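Local coordinates for protein SmhA (Serratia marcescens, PDB 7A27) that forms one component of Smh, a tripartite alpha-pore-forming toxin, seen here in its soluble state, and probably acts with its partner proteins to perforate target membranes, at residues L9-L14 and Q343-S348; T42-D47 and K53-Q58; S84-L89 and S116-H121. One frame throughout, in Å; residues are numbered along the deposited sequence.

Interaction 1: residues L9-L14 and Q343-S348; sequences LSPQTL and QLFSKS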
ATOM      1  N   LEU A   9     -13.597   8.417 -24.137  1.00 75.16           N
ATOM      2  CA  LEU A   9     -13.704   6.960 -23.849  1.00 73.94           C
ATOM      3  C   LEU A   9     -12.424   6.482 -23.146  1.00 71.48           C
ATOM      4  O   LEU A   9     -12.185   5.256 -23.117  1.00 71.62           O
ATOM      5  CB  LEU A   9     -13.930   6.198 -25.161  1.00 75.79           C
ATOM      6  CG  LEU A   9     -15.225   6.485 -25.910  1.00 76.82           C
ATOM      7  CD1 LEU A   9     -15.266   5.748 -27.239  1.00 78.26           C
ATOM      8  CD2 LEU A   9     -16.409   6.094 -25.062  1.00 75.87           C
ATOM      9  N   SER A  10     -11.649   7.401 -22.575  1.00 69.26           N
ATOM     10  CA  SER A  10     -10.342   7.121 -21.925  1.00 67.62           C
ATOM     11  C   SER A  10     -10.541   6.556 -20.518  1.00 66.06           C
ATOM     12  O   SER A  10     -11.640   6.647 -19.942  1.00 65.15           O
ATOM     13  CB  SER A  10      -9.498   8.374 -21.844  1.00 67.47           C
ATOM     14  OG  SER A  10      -9.870   9.188 -20.732  1.00 65.50           O
ATOM     15  N   PRO A  11      -9.471   5.957 -19.953  1.00 63.92           N
ATOM     16  CA  PRO A  11      -9.448   5.510 -18.565  1.00 64.10           C
ATOM     17  C   PRO A  11      -9.389   6.659 -17.555  1.00 64.76           C
ATOM     18  O   PRO A  11      -9.362   6.397 -16.392  1.00 63.69           O
ATOM     19  CB  PRO A  11      -8.131   4.743 -18.391  1.00 63.38           C
ATOM     20  CG  PRO A  11      -7.580   4.564 -19.790  1.00 64.76           C
ATOM     21  CD  PRO A  11      -8.244   5.603 -20.664  1.00 64.79           C
ATOM     22  N   GLN A  12      -9.288   7.894 -18.034  1.00 68.91           N
ATOM     23  CA  GLN A  12      -9.144   9.097 -17.175  1.00 70.76           C
ATOM     24  C   GLN A  12      -7.923   8.868 -16.289  1.00 69.75           C
ATOM     25  O   GLN A  12      -6.984   8.234 -16.770  1.00 70.57           O
ATOM     26  CB  GLN A  12     -10.487   9.364 -16.486  1.00 71.54           C
ATOM     27  CG  GLN A  12     -11.608   9.383 -17.515  1.00 72.52           C
ATOM     28  CD  GLN A  12     -12.775  10.257 -17.179  1.00 72.28           C
ATOM     29  OE1 GLN A  12     -12.703  11.116 -16.323  1.00 72.49           O
ATOM     30  NE2 GLN A  12     -13.860  10.035 -17.892  1.00 75.59           N
ATOM     31  N   THR A  13      -7.944   9.297 -15.032  1.00 70.16           N
ATOM     32  CA  THR A  13      -6.760   9.179 -14.135  1.00 70.11           C
ATOM     33  C   THR A  13      -6.724   7.812 -13.444  1.00 69.84           C
ATOM     34  O   THR A  13      -6.006   7.720 -12.451  1.00 71.87           O
ATOM     35  CB  THR A  13      -6.714  10.319 -13.106  1.00 69.95           C
ATOM     36  OG1 THR A  13      -7.824  10.185 -12.215  1.00 69.22           O
ATOM     37  CG2 THR A  13      -6.718  11.683 -13.758  1.00 70.92           C
ATOM     38  N   LEU A  14      -7.425   6.781 -13.941  1.00 68.98           N
ATOM     39  CA  LEU A  14      -7.398   5.418 -13.335  1.00 67.36           C
ATOM     40  C   LEU A  14      -5.972   4.857 -13.284  1.00 67.75           C
ATOM     41  O   LEU A  14      -5.634   4.245 -12.253  1.00 65.88           O
ATOM     42  CB  LEU A  14      -8.295   4.453 -14.119  1.00 67.30           C
ATOM     43  CG  LEU A  14      -9.797   4.531 -13.842  1.00 66.22           C
ATOM     44  CD1 LEU A  14     -10.544   3.561 -14.725  1.00 66.67           C
ATOM     45  CD2 LEU A  14     -10.124   4.216 -12.386  1.00 65.46           C
ATOM     46  N   GLN A 343      -5.059  -0.479 -23.222  1.00 75.92           N
ATOM     47  CA  GLN A 343      -4.027  -1.549 -23.318  1.00 79.21           C
ATOM     48  C   GLN A 343      -2.813  -1.173 -22.468  1.00 79.17           C
ATOM     49  O   GLN A 343      -2.300  -2.065 -21.761  1.00 78.69           O
ATOM     50  CB  GLN A 343      -3.631  -1.851 -24.767  1.00 82.52           C
ATOM     51  CG  GLN A 343      -4.666  -2.737 -25.439  1.00 85.96           C
ATOM     52  CD  GLN A 343      -4.981  -3.902 -24.526  1.00 86.22           C
ATOM     53  OE1 GLN A 343      -4.063  -4.601 -24.096  1.00 88.35           O
ATOM     54  NE2 GLN A 343      -6.258  -4.095 -24.193  1.00 84.18           N
ATOM     55  N   LEU A 344      -2.393   0.090 -22.534  1.00 79.16           N
ATOM     56  CA  LEU A 344      -1.225   0.589 -21.782  1.00 79.16           C
ATOM     57  C   LEU A 344      -1.538   0.423 -20.288  1.00 76.42           C
ATOM     58  O   LEU A 344      -0.672  -0.095 -19.535  1.00 76.49           O
ATOM     59  CB  LEU A 344      -0.987   2.054 -22.159  1.00 81.86           C
ATOM     60  CG  LEU A 344       0.460   2.549 -22.055  1.00 85.23           C
ATOM     61  CD1 LEU A 344       1.122   2.477 -23.433  1.00 86.72           C
ATOM     62  CD2 LEU A 344       0.540   3.972 -21.461  1.00 84.33           C
ATOM     63  N   PHE A 345      -2.754   0.819 -19.893  1.00 73.79           N
ATOM     64  CA  PHE A 345      -3.274   0.712 -18.505  1.00 70.79           C
ATOM     65  C   PHE A 345      -3.261  -0.764 -18.103  1.00 71.55           C
ATOM     66  O   PHE A 345      -2.696  -1.065 -17.045  1.00 72.14           O
ATOM     67  CB  PHE A 345      -4.650   1.380 -18.387  1.00 67.64           C
ATOM     68  CG  PHE A 345      -5.324   1.288 -17.038  1.00 64.44           C
ATOM     69  CD1 PHE A 345      -4.596   1.248 -15.858  1.00 63.19           C
ATOM     70  CD2 PHE A 345      -6.705   1.288 -16.947  1.00 62.68           C
ATOM     71  CE1 PHE A 345      -5.237   1.173 -14.631  1.00 61.09           C
ATOM     72  CE2 PHE A 345      -7.335   1.220 -15.719  1.00 61.51           C
ATOM     73  CZ  PHE A 345      -6.601   1.180 -14.568  1.00 60.11           C
ATOM     74  N   SER A 346      -3.800  -1.649 -18.947  1.00 71.77           N
ATOM     75  CA  SER A 346      -3.830  -3.111 -18.693  1.00 72.64           C
ATOM     76  C   SER A 346      -2.427  -3.617 -18.316  1.00 73.96           C
ATOM     77  O   SER A 346      -2.350  -4.487 -17.433  1.00 74.00           O
ATOM     78  CB  SER A 346      -4.397  -3.852 -19.878  1.00 74.95           C
ATOM     79  OG  SER A 346      -4.212  -5.256 -19.795  1.00 78.30           O
ATOM     80  N   LYS A 347      -1.358  -3.109 -18.945  1.00 75.34           N
ATOM     81  CA  LYS A 347       0.032  -3.564 -18.665  1.00 77.04           C
ATOM     82  C   LYS A 347       0.422  -3.104 -17.255  1.00 74.83           C
ATOM     83  O   LYS A 347       1.002  -3.907 -16.489  1.00 76.14           O
ATOM     84  CB  LYS A 347       1.050  -2.995 -19.651  1.00 80.06           C
ATOM     85  CG  LYS A 347       0.779  -3.237 -21.127  1.00 83.88           C
ATOM     86  CD  LYS A 347       0.788  -4.673 -21.626  1.00 86.97           C
ATOM     87  CE  LYS A 347       0.494  -4.707 -23.117  1.00 89.30           C
ATOM     88  NZ  LYS A 347       0.457  -6.084 -23.661  1.00 91.47           N
ATOM     89  N   SER A 348       0.142  -1.843 -16.923  1.00 71.75           N
ATOM     90  CA  SER A 348       0.403  -1.256 -15.587  1.00 69.24           C
ATOM     91  C   SER A 348      -0.239  -2.154 -14.517  1.00 68.56           C
ATOM     92  O   SER A 348       0.415  -2.415 -13.487  1.00 67.06           O
ATOM     93  CB  SER A 348      -0.078   0.165 -15.532  1.00 67.65           C
ATOM     94  OG  SER A 348       0.097   0.693 -14.224  1.00 66.75           O
TER
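Phe345 reaches out from helix 325-358 to meet Pro11 and Leu14, the two ends of a type II' beta turn that leads into helix 14-37 of the long helical bundle. The turn is closed by Leu14 N bonding to Pro11 O at 3.1 Å. The benzyl group leaves its helix with CG opposite the backbone N (chi1 177°), and this carries the ring out from CB to the turn and the first residue of helix 14-37. Phe345 CD2 lies 4.0 Å from Pro11 CB. Next, Phe345 CE2 comes within 3.7 Å of Leu14 CB and 4.1 Å of Leu14 CD1. At the tip, CZ packs on the same Leu14 CB. Phe345 CE1 has Leu14 O at 3.9 Å, a van der Waals approach to the backbone. The two side chains run at a slant to each other in a buried contact, apolar between the side chains. Beyond it the ring also meets His18 and Met15 of helix 14-37 and Ala83 of helix 48-96, and Leu14 rests on Trp305 of helix 301-321. Overlapping the start of the beta turn, Ser10 makes an ST turn: Ser10 OG accepts from Gln12 N over 3.0 Å, at an angle of 150°.

Interaction 2: residues T42-D47 and K53-Q58; sequences TSQSMD and KIKAYQ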
ATOM      1  N   THR A  42       8.464 -12.921  25.178  1.00 82.58           N
ATOM      2  CA  THR A  42       8.119 -14.159  25.940  1.00 86.23           C
ATOM      3  C   THR A  42       8.272 -13.877  27.446  1.00 89.18           C
ATOM      4  O   THR A  42       7.400 -14.303  28.216  1.00 91.70           O
ATOM      5  CB  THR A  42       8.927 -15.390  25.466  1.00 86.02           C
ATOM      6  OG1 THR A  42      10.201 -15.472  26.108  1.00 86.25           O
ATOM      7  CG2 THR A  42       9.131 -15.446  23.965  1.00 83.70           C
ATOM      8  N   SER A  43       9.343 -13.172  27.837  1.00 89.36           N
ATOM      9  CA  SER A  43       9.768 -12.915  29.241  1.00 90.56           C
ATOM     10  C   SER A  43       8.587 -12.606  30.163  1.00 91.05           C
ATOM     11  O   SER A  43       7.722 -11.812  29.788  1.00 91.01           O
ATOM     12  CB  SER A  43      10.793 -11.814  29.299  1.00 89.97           C
ATOM     13  OG  SER A  43      11.187 -11.571  30.640  1.00 91.63           O
ATOM     14  N   GLN A  44       8.580 -13.225  31.343  1.00 92.91           N
ATOM     15  CA  GLN A  44       7.592 -12.990  32.425  1.00 95.36           C
ATOM     16  C   GLN A  44       8.365 -12.718  33.724  1.00 98.08           C
ATOM     17  O   GLN A  44       7.887 -13.100  34.805  1.00101.14           O
ATOM     18  CB  GLN A  44       6.659 -14.195  32.536  1.00 96.75           C
ATOM     19  CG  GLN A  44       5.721 -14.368  31.360  1.00 95.34           C
ATOM     20  CD  GLN A  44       5.117 -15.753  31.330  1.00 96.85           C
ATOM     21  OE1 GLN A  44       5.572 -16.656  32.025  1.00 97.08           O
ATOM     22  NE2 GLN A  44       4.090 -15.934  30.512  1.00 96.06           N
ATOM     23  N   SER A  45       9.528 -12.085  33.602  1.00 99.04           N
ATOM     24  CA  SER A  45      10.430 -11.721  34.724  1.00102.75           C
ATOM     25  C   SER A  45      10.587 -10.194  34.767  1.00101.91           C
ATOM     26  O   SER A  45      11.623  -9.718  35.246  1.00103.01           O
ATOM     27  CB  SER A  45      11.761 -12.446  34.582  1.00103.98           C
ATOM     28  OG  SER A  45      12.257 -12.346  33.252  1.00101.23           O
ATOM     29  N   MET A  46       9.572  -9.459  34.299  1.00102.28           N
ATOM     30  CA  MET A  46       9.555  -7.970  34.217  1.00101.63           C
ATOM     31  C   MET A  46       8.188  -7.440  34.673  1.00102.08           C
ATOM     32  O   MET A  46       7.329  -8.275  35.004  1.00103.54           O
ATOM     33  CB  MET A  46       9.868  -7.529  32.790  1.00 99.85           C
ATOM     34  CG  MET A  46      11.133  -8.187  32.304  1.00100.33           C
ATOM     35  SD  MET A  46      11.965  -7.285  31.009  1.00100.49           S
ATOM     36  CE  MET A  46      13.668  -7.524  31.529  1.00101.70           C
ATOM     37  N   ASP A  47       7.996  -6.118  34.721  1.00100.94           N
ATOM     38  CA  ASP A  47       6.746  -5.517  35.267  1.00101.97           C
ATOM     39  C   ASP A  47       5.558  -6.352  34.781  1.00101.87           C
ATOM     40  O   ASP A  47       5.301  -6.405  33.579  1.00 99.08           O
ATOM     41  CB  ASP A  47       6.611  -4.026  34.923  1.00100.04           C
ATOM     42  CG  ASP A  47       5.397  -3.369  35.571  1.00101.42           C
ATOM     43  OD1 ASP A  47       5.016  -3.796  36.687  1.00104.27           O
ATOM     44  OD2 ASP A  47       4.815  -2.459  34.949  1.00 98.97           O
ATOM     45  N   LYS A  53       0.421  -5.516  28.673  1.00 85.91           N
ATOM     46  CA  LYS A  53      -0.047  -4.441  27.753  1.00 84.89           C
ATOM     47  C   LYS A  53       0.712  -4.544  26.426  1.00 82.29           C
ATOM     48  O   LYS A  53       0.056  -4.332  25.370  1.00 80.94           O
ATOM     49  CB  LYS A  53       0.081  -3.044  28.372  1.00 86.36           C
ATOM     50  CG  LYS A  53      -0.561  -2.887  29.749  1.00 89.92           C
ATOM     51  CD  LYS A  53      -1.077  -1.514  30.137  1.00 91.54           C
ATOM     52  CE  LYS A  53      -2.269  -1.092  29.294  1.00 92.13           C
ATOM     53  NZ  LYS A  53      -3.150  -0.129  29.998  1.00 94.71           N
ATOM     54  N   ILE A  54       2.009  -4.877  26.474  1.00 80.82           N
ATOM     55  CA  ILE A  54       2.872  -5.072  25.269  1.00 79.68           C
ATOM     56  C   ILE A  54       2.423  -6.343  24.531  1.00 80.22           C
ATOM     57  O   ILE A  54       2.083  -6.234  23.339  1.00 80.56           O
ATOM     58  CB  ILE A  54       4.371  -5.127  25.629  1.00 80.07           C
ATOM     59  CG1 ILE A  54       4.855  -3.826  26.278  1.00 80.38           C
ATOM     60  CG2 ILE A  54       5.208  -5.465  24.399  1.00 78.31           C
ATOM     61  CD1 ILE A  54       6.224  -3.923  26.925  1.00 80.50           C
ATOM     62  N   LYS A  55       2.430  -7.504  25.200  1.00 81.07           N
ATOM     63  CA  LYS A  55       2.010  -8.809  24.614  1.00 80.94           C
ATOM     64  C   LYS A  55       0.623  -8.677  23.967  1.00 80.97           C
ATOM     65  O   LYS A  55       0.443  -9.242  22.880  1.00 81.12           O
ATOM     66  CB  LYS A  55       1.982  -9.916  25.672  1.00 82.52           C
ATOM     67  CG  LYS A  55       3.342 -10.459  26.091  1.00 82.73           C
ATOM     68  CD  LYS A  55       3.267 -11.519  27.180  1.00 85.38           C
ATOM     69  CE  LYS A  55       4.623 -12.046  27.617  1.00 85.78           C
ATOM     70  NZ  LYS A  55       4.524 -12.893  28.828  1.00 87.91           N
ATOM     71  N   ALA A  56      -0.319  -7.971  24.608  1.00 81.30           N
ATOM     72  CA  ALA A  56      -1.707  -7.758  24.124  1.00 80.70           C
ATOM     73  C   ALA A  56      -1.686  -6.912  22.853  1.00 78.95           C
ATOM     74  O   ALA A  56      -2.419  -7.257  21.917  1.00 77.86           O
ATOM     75  CB  ALA A  56      -2.560  -7.094  25.176  1.00 81.69           C
ATOM     76  N   TYR A  57      -0.893  -5.838  22.838  1.00 78.19           N
ATOM     77  CA  TYR A  57      -0.776  -4.916  21.685  1.00 77.34           C
ATOM     78  C   TYR A  57      -0.082  -5.639  20.531  1.00 76.99           C
ATOM     79  O   TYR A  57      -0.573  -5.561  19.391  1.00 75.51           O
ATOM     80  CB  TYR A  57      -0.034  -3.640  22.082  1.00 76.67           C
ATOM     81  CG  TYR A  57       0.094  -2.574  21.015  1.00 74.24           C
ATOM     82  CD1 TYR A  57      -1.020  -2.042  20.379  1.00 73.94           C
ATOM     83  CD2 TYR A  57       1.327  -2.017  20.718  1.00 72.81           C
ATOM     84  CE1 TYR A  57      -0.901  -1.028  19.444  1.00 72.91           C
ATOM     85  CE2 TYR A  57       1.462  -0.995  19.793  1.00 71.92           C
ATOM     86  CZ  TYR A  57       0.346  -0.497  19.154  1.00 71.54           C
ATOM     87  OH  TYR A  57       0.497   0.513  18.252  1.00 69.87           O
ATOM     88  N   GLN A  58       1.019  -6.332  20.814  1.00 78.58           N
ATOM     89  CA  GLN A  58       1.802  -7.059  19.786  1.00 79.66           C
ATOM     90  C   GLN A  58       0.891  -8.107  19.134  1.00 80.26           C
ATOM     91  O   GLN A  58       0.945  -8.250  17.887  1.00 81.28           O
ATOM     92  CB  GLN A  58       3.068  -7.666  20.397  1.00 81.34           C
ATOM     93  CG  GLN A  58       4.074  -8.129  19.358  1.00 81.72           C
ATOM     94  CD  GLN A  58       5.429  -8.419  19.952  1.00 83.88           C
ATOM     95  OE1 GLN A  58       5.563  -8.825  21.109  1.00 85.61           O
ATOM     96  NE2 GLN A  58       6.452  -8.245  19.129  1.00 84.94           N
TER
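Lys55 and Gln44 meet with their side chains crossing at about a right angle, each drawn out straight beyond CG. The lysine lies with its CG opposite its own carbonyl carbon (chi1 -76°), and from there the extended chain runs back from the helix to the loop that precedes it. Lys55 NZ ends beside Gln44 CG (3.2 Å), a contact to which little weight can be given at this resolution. Backbone oxygens supply the polar side of this meeting. Lys55 NZ gives a weak hydrogen bond of 3.3 Å to Thr42 O, and Ser43 O lies 3.5 Å from Lys55 NZ. The arrangement belongs to an interhelical loop, the link between helices 14-37 and 48-96, and joins that loop to the second turn of the helix it introduces. Asp47 is the N-cap residue of that helix, its OD2 accepting a weak bond from Leu50 N. Farther back, the loop has further backbone bonds: Gln228 OE1 accepts from Thr42 N, and Gln58 OE1 on the helix accepts from Leu41 N. Gln44 itself is exposed, whereas Ser43 is buried and its side chain packs on Asp227.

Interaction 3: residues S84-L89 and S116-H121; sequences SNFAAL and SDVAQH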
ATOM      1  N   SER A  84      -8.493  -4.652 -15.827  1.00 65.50           N
ATOM      2  CA  SER A  84      -8.048  -5.480 -16.982  1.00 68.27           C
ATOM      3  C   SER A  84      -9.283  -5.857 -17.794  1.00 68.44           C
ATOM      4  O   SER A  84      -9.285  -5.640 -19.032  1.00 68.14           O
ATOM      5  CB  SER A  84      -7.344  -6.743 -16.570  1.00 70.64           C
ATOM      6  OG  SER A  84      -6.285  -6.463 -15.681  1.00 71.98           O
ATOM      7  N   ASN A  85     -10.274  -6.424 -17.089  1.00 67.67           N
ATOM      8  CA  ASN A  85     -11.551  -6.892 -17.675  1.00 69.44           C
ATOM      9  C   ASN A  85     -12.129  -5.762 -18.533  1.00 67.86           C
ATOM     10  O   ASN A  85     -12.496  -6.022 -19.690  1.00 68.52           O
ATOM     11  CB  ASN A  85     -12.527  -7.375 -16.594  1.00 70.97           C
ATOM     12  CG  ASN A  85     -12.226  -8.758 -16.046  1.00 71.90           C
ATOM     13  OD1 ASN A  85     -11.139  -9.294 -16.227  1.00 73.39           O
ATOM     14  ND2 ASN A  85     -13.218  -9.369 -15.409  1.00 71.57           N
ATOM     15  N   PHE A  86     -12.170  -4.541 -18.002  1.00 65.49           N
ATOM     16  CA  PHE A  86     -12.731  -3.379 -18.723  1.00 65.21           C
ATOM     17  C   PHE A  86     -11.889  -3.120 -19.978  1.00 67.74           C
ATOM     18  O   PHE A  86     -12.471  -2.864 -21.045  1.00 69.91           O
ATOM     19  CB  PHE A  86     -12.810  -2.141 -17.833  1.00 63.28           C
ATOM     20  CG  PHE A  86     -13.757  -1.084 -18.347  1.00 62.79           C
ATOM     21  CD1 PHE A  86     -13.369  -0.204 -19.336  1.00 62.97           C
ATOM     22  CD2 PHE A  86     -15.046  -0.975 -17.854  1.00 62.82           C
ATOM     23  CE1 PHE A  86     -14.239   0.760 -19.825  1.00 62.97           C
ATOM     24  CE2 PHE A  86     -15.914  -0.011 -18.344  1.00 63.34           C
ATOM     25  CZ  PHE A  86     -15.505   0.856 -19.333  1.00 63.28           C
ATOM     26  N   ALA A  87     -10.561  -3.185 -19.884  1.00 67.39           N
ATOM     27  CA  ALA A  87      -9.680  -2.980 -21.052  1.00 68.53           C
ATOM     28  C   ALA A  87     -10.062  -3.974 -22.140  1.00 69.62           C
ATOM     29  O   ALA A  87     -10.231  -3.538 -23.312  1.00 70.45           O
ATOM     30  CB  ALA A  87      -8.231  -3.121 -20.678  1.00 69.90           C
ATOM     31  N   ALA A  88     -10.214  -5.244 -21.756  1.00 70.21           N
ATOM     32  CA  ALA A  88     -10.570  -6.344 -22.678  1.00 72.43           C
ATOM     33  C   ALA A  88     -11.871  -5.999 -23.406  1.00 72.31           C
ATOM     34  O   ALA A  88     -11.942  -6.210 -24.619  1.00 73.37           O
ATOM     35  CB  ALA A  88     -10.677  -7.643 -21.933  1.00 73.26           C
ATOM     36  N   LEU A  89     -12.853  -5.463 -22.687  1.00 71.73           N
ATOM     37  CA  LEU A  89     -14.172  -5.091 -23.263  1.00 73.82           C
ATOM     38  C   LEU A  89     -13.998  -3.953 -24.284  1.00 74.90           C
ATOM     39  O   LEU A  89     -14.663  -3.999 -25.332  1.00 75.47           O
ATOM     40  CB  LEU A  89     -15.155  -4.702 -22.149  1.00 72.59           C
ATOM     41  CG  LEU A  89     -15.566  -5.815 -21.183  1.00 72.55           C
ATOM     42  CD1 LEU A  89     -16.590  -5.291 -20.196  1.00 71.94           C
ATOM     43  CD2 LEU A  89     -16.119  -7.038 -21.897  1.00 74.34           C
ATOM     44  N   SER A 116     -20.823   1.591 -19.759  1.00 67.51           N
ATOM     45  CA  SER A 116     -21.235   2.606 -18.757  1.00 65.87           C
ATOM     46  C   SER A 116     -21.748   1.869 -17.519  1.00 65.32           C
ATOM     47  O   SER A 116     -21.312   2.193 -16.404  1.00 63.67           O
ATOM     48  CB  SER A 116     -22.284   3.514 -19.322  1.00 66.94           C
ATOM     49  OG  SER A 116     -22.757   4.433 -18.359  1.00 67.23           O
ATOM     50  N   ASP A 117     -22.629   0.891 -17.739  1.00 65.81           N
ATOM     51  CA  ASP A 117     -23.228   0.009 -16.706  1.00 67.47           C
ATOM     52  C   ASP A 117     -22.108  -0.709 -15.933  1.00 67.67           C
ATOM     53  O   ASP A 117     -22.118  -0.661 -14.687  1.00 69.49           O
ATOM     54  CB  ASP A 117     -24.151  -1.013 -17.371  1.00 69.27           C
ATOM     55  CG  ASP A 117     -25.119  -1.721 -16.460  1.00 70.81           C
ATOM     56  OD1 ASP A 117     -25.520  -1.076 -15.502  1.00 72.28           O
ATOM     57  OD2 ASP A 117     -25.455  -2.902 -16.734  1.00 71.07           O
ATOM     58  N   VAL A 118     -21.185  -1.363 -16.645  1.00 66.80           N
ATOM     59  CA  VAL A 118     -20.079  -2.149 -16.035  1.00 65.71           C
ATOM     60  C   VAL A 118     -19.262  -1.217 -15.147  1.00 64.66           C
ATOM     61  O   VAL A 118     -18.974  -1.595 -14.002  1.00 65.87           O
ATOM     62  CB  VAL A 118     -19.193  -2.805 -17.099  1.00 66.44           C
ATOM     63  CG1 VAL A 118     -17.941  -3.446 -16.463  1.00 65.84           C
ATOM     64  CG2 VAL A 118     -19.989  -3.811 -17.917  1.00 67.79           C
ATOM     65  N   ALA A 119     -18.888  -0.056 -15.672  1.00 63.33           N
ATOM     66  CA  ALA A 119     -18.125   0.970 -14.936  1.00 62.31           C
ATOM     67  C   ALA A 119     -18.880   1.313 -13.649  1.00 62.36           C
ATOM     68  O   ALA A 119     -18.232   1.437 -12.603  1.00 61.33           O
ATOM     69  CB  ALA A 119     -17.939   2.189 -15.797  1.00 62.57           C
ATOM     70  N   GLN A 120     -20.203   1.435 -13.715  1.00 64.10           N
ATOM     71  CA  GLN A 120     -21.025   1.785 -12.531  1.00 66.12           C
ATOM     72  C   GLN A 120     -20.929   0.645 -11.501  1.00 66.98           C
ATOM     73  O   GLN A 120     -20.942   0.960 -10.296  1.00 65.68           O
ATOM     74  CB  GLN A 120     -22.469   2.108 -12.930  1.00 68.39           C
ATOM     75  CG  GLN A 120     -23.188   2.940 -11.874  1.00 69.86           C
ATOM     76  CD  GLN A 120     -24.526   3.492 -12.293  1.00 71.48           C
ATOM     77  OE1 GLN A 120     -25.463   2.750 -12.554  1.00 73.49           O
ATOM     78  NE2 GLN A 120     -24.646   4.813 -12.301  1.00 72.42           N
ATOM     79  N   HIS A 121     -20.844  -0.619 -11.949  1.00 67.70           N
ATOM     80  CA  HIS A 121     -20.690  -1.806 -11.062  1.00 67.90           C
ATOM     81  C   HIS A 121     -19.288  -1.772 -10.427  1.00 65.56           C
ATOM     82  O   HIS A 121     -19.183  -1.962  -9.200  1.00 64.36           O
ATOM     83  CB  HIS A 121     -21.030  -3.131 -11.776  1.00 69.43           C
ATOM     84  CG  HIS A 121     -22.490  -3.470 -11.786  1.00 71.32           C
ATOM     85  ND1 HIS A 121     -23.288  -3.214 -12.896  1.00 72.42           N
ATOM     86  CD2 HIS A 121     -23.303  -4.013 -10.849  1.00 72.26           C
ATOM     87  CE1 HIS A 121     -24.520  -3.579 -12.649  1.00 72.98           C
ATOM     88  NE2 HIS A 121     -24.559  -4.066 -11.395  1.00 74.04           N
TER
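The short helical segments 84-89 and 116-121 run antiparallel at 178°, with their axes 11.3 Å apart and Phe86 facing Ala119 at the closest pair of CA atoms. That spacing is bridged by side chains, chiefly by the ring of Phe86. A chi1 of -161°, close to anti, turns this ring across to the neighbouring helix. There it makes oblique contact through two of its atoms: Phe86 CD2 lies 4.1 Å from Val118 CG1, and Phe86 CE2 lies 3.9 Å from Ala119 CB. Phe86 CE2 also comes within 4.0 Å of Ala119 N, so the ring reaches the backbone of the facing helix beside a small methyl. Phe86 and Val118 slip past one another in opposite directions, each reaching toward the other's helix. The valine uses both branches, since Val118 CG2 makes a looser contact of 4.4 Å with Leu89 CD1, about one helical turn beyond Phe86. Purely apolar between side chains, the contact passes from buried at Phe86 and Ala119 to partly exposed at Val118 and Leu89. Helices 48-96 and 104-155 form a helical hairpin here, consecutive in sequence and packed side by side in the bundle. Helix 301-321 packs beside this pair, with Trp305 and Val308 against Phe86 and Ala309 against Ala119, while Trp342 of helix 325-358 also meets the Phe86 ring.

From the N terminus, the chain first passes residues 9-14, whose partner 343-348 comes only near the C-terminal end; interaction 1 therefore closes a loop of 328 intervening residues, and both other contacts fall within it. Helix 14-37 then leads to interaction 2, a short closure over the start of helix 48-96. The same helix runs on to interaction 3, where it pairs with helix 104-155 after a 26-residue excursion. Interactions 2 and 3 follow in series, their centres about 50 Å apart on opposite sides of the chain's centre. Interactions 1 and 3 adjoin, Ser346 CB lying 4.0 Å from Ala87 CB, which brings helix 325-358, with residues 9-14 packed on it, against helix 48-96, itself paired with helix 104-155.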